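Local coordinates for dihydrodipicolinate reductase N-terminus domain-containing protein (Mycobacterium smegmatis, PDB 6IAQ) that probably catalyses the NADP-dependent reductive amination of ketones to amines, as a native amine dehydrogenase, at residues A188-W193 with T224-D229. Numbering follows the deposited sequence.
Sequences AEFDEW and TATRPD
Phe190 reaches from helix 187-195 to strand 219-230 and lays one face of its ring on Pro228, while Thr226, two residues earlier in the strand, meets its edge. The bond from CA to CB already heads toward the strand. CG stands anti to the backbone N and beside the carbonyl carbon (chi1 -177°), which places the ring against Pro228. CG itself lies 3.9 Å from Pro228 CB. Further out, CD1 looks onto both CB and CD of the proline, and CE1 makes the closest approach, 3.6 Å to Pro228 CD. CD2 and CE2, on the other ortho-meta side, are slightly farther from Pro228 CB, and CE2 also meets Pro228 CA. At the tip, Phe190 CZ lies 3.9 Å from Pro228 N and 4.0 Å from Thr226 CG2, the methyl lying in the plane of the ring at its edge.

The central interaction is a CH-pi contact: Pro228 CB stands over the centre of the Phe190 ring, only 9° off the ring normal. The opposite face is taken by Trp193, one turn on in the same helix, whose CE3 sits above the plane, lying off-centre near the ring's outer atoms. The phenyl ring is thus held between indole and pyrrolidine, with Val249 and Phe252 of the adjoining strand also touching it. Thr226 gives this apolar patch only its methyl; its OG1 is hydrogen-bonded to Asp254 and Arg199.

Helix and strand run nearly antiparallel, 163° between their directions, with axes 9.4 Å apart at the closest point. Pro228 lies on an outermost strand of the mixed sheet within this chain, so Phe190 packs the short helix onto the sheet's margin, an aromatic-proline contact of helix-on-sheet packing in the C-terminal domain that accompanies the Rossmann-type NADP-binding domain.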
# COMPACT_ATOMS: atom_id res chain seq x y z
N ALA A 188 -31.07 -24.86 9.68
CA ALA A 188 -30.73 -26.24 10.13
C ALA A 188 -29.69 -26.85 9.17
O ALA A 188 -28.68 -27.43 9.68
CB ALA A 188 -31.99 -27.08 10.22
N GLU A 189 -29.87 -26.69 7.86
CA GLU A 189 -28.87 -27.15 6.86
C GLU A 189 -27.52 -26.45 7.13
O GLU A 189 -26.45 -27.12 7.13
CB GLU A 189 -29.35 -26.87 5.44
CG GLU A 189 -30.44 -27.82 4.97
CD GLU A 189 -31.15 -27.42 3.68
OE1 GLU A 189 -31.12 -26.24 3.31
OE2 GLU A 189 -31.76 -28.28 3.06
N PHE A 190 -27.57 -25.15 7.41
CA PHE A 190 -26.35 -24.33 7.65
C PHE A 190 -25.63 -24.86 8.89
O PHE A 190 -24.40 -25.01 8.87
CB PHE A 190 -26.66 -22.83 7.81
CG PHE A 190 -25.41 -22.00 7.97
CD1 PHE A 190 -24.82 -21.84 9.21
CD2 PHE A 190 -24.79 -21.44 6.87
CE1 PHE A 190 -23.66 -21.10 9.35
CE2 PHE A 190 -23.60 -20.73 7.01
CZ PHE A 190 -23.03 -20.56 8.25
N ASP A 191 -26.38 -25.11 9.97
CA ASP A 191 -25.76 -25.52 11.26
C ASP A 191 -25.08 -26.89 11.09
O ASP A 191 -24.01 -27.09 11.70
CB ASP A 191 -26.78 -25.53 12.40
CG ASP A 191 -26.15 -25.69 13.77
OD1 ASP A 191 -25.23 -24.91 14.10
OD2 ASP A 191 -26.54 -26.63 14.47
N GLU A 192 -25.67 -27.81 10.31
CA GLU A 192 -25.05 -29.14 10.06
C GLU A 192 -23.77 -28.93 9.25
O GLU A 192 -22.72 -29.48 9.61
CB GLU A 192 -26.04 -30.08 9.36
CG GLU A 192 -25.57 -31.52 9.33
CD GLU A 192 -26.44 -32.41 8.47
OE1 GLU A 192 -27.63 -32.05 8.24
OE2 GLU A 192 -25.94 -33.46 8.01
N TRP A 193 -23.84 -28.11 8.21
CA TRP A 193 -22.67 -27.83 7.33
C TRP A 193 -21.52 -27.19 8.13
O TRP A 193 -20.37 -27.68 8.02
CB TRP A 193 -23.10 -26.94 6.17
CG TRP A 193 -21.94 -26.47 5.36
CD1 TRP A 193 -21.26 -27.17 4.40
CD2 TRP A 193 -21.30 -25.18 5.45
NE1 TRP A 193 -20.25 -26.40 3.88
CE2 TRP A 193 -20.27 -25.17 4.49
CE3 TRP A 193 -21.52 -24.04 6.23
CZ2 TRP A 193 -19.44 -24.06 4.32
CZ3 TRP A 193 -20.71 -22.94 6.04
CH2 TRP A 193 -19.69 -22.95 5.10
N THR A 224 -11.42 -18.96 15.59
CA THR A 224 -12.32 -18.74 14.43
C THR A 224 -13.76 -18.97 14.87
O THR A 224 -13.96 -19.79 15.77
CB THR A 224 -11.97 -19.67 13.25
OG1 THR A 224 -12.77 -19.24 12.16
CG2 THR A 224 -12.22 -21.14 13.55
N ALA A 225 -14.70 -18.29 14.26
CA ALA A 225 -16.15 -18.50 14.46
C ALA A 225 -16.89 -18.00 13.22
O ALA A 225 -16.38 -17.10 12.52
CB ALA A 225 -16.63 -17.80 15.70
N THR A 226 -18.04 -18.61 12.95
CA THR A 226 -18.87 -18.32 11.77
C THR A 226 -20.32 -18.31 12.21
O THR A 226 -20.69 -19.19 13.01
CB THR A 226 -18.64 -19.34 10.66
OG1 THR A 226 -17.27 -19.23 10.30
CG2 THR A 226 -19.56 -19.11 9.47
N ARG A 227 -21.10 -17.37 11.71
CA ARG A 227 -22.56 -17.33 11.90
C ARG A 227 -23.20 -17.08 10.54
O ARG A 227 -22.63 -16.43 9.66
CB ARG A 227 -22.93 -16.26 12.93
CG ARG A 227 -22.59 -14.84 12.50
CD ARG A 227 -23.51 -13.84 13.17
NE ARG A 227 -23.47 -12.51 12.57
CZ ARG A 227 -22.53 -11.59 12.81
NH1 ARG A 227 -21.50 -11.85 13.59
NH2 ARG A 227 -22.63 -10.40 12.24
N PRO A 228 -24.42 -17.61 10.31
CA PRO A 228 -25.11 -17.39 9.06
C PRO A 228 -25.60 -15.94 9.01
O PRO A 228 -25.85 -15.35 10.06
CB PRO A 228 -26.29 -18.36 9.13
CG PRO A 228 -26.56 -18.47 10.64
CD PRO A 228 -25.19 -18.46 11.25
N ASP A 229 -25.68 -15.40 7.79
CA ASP A 229 -26.39 -14.13 7.51
C ASP A 229 -27.79 -14.53 7.07
O ASP A 229 -27.92 -15.45 6.23
CB ASP A 229 -25.62 -13.28 6.49
CG ASP A 229 -24.21 -12.91 6.93
OD1 ASP A 229 -23.98 -12.78 8.12
OD2 ASP A 229 -23.35 -12.76 6.05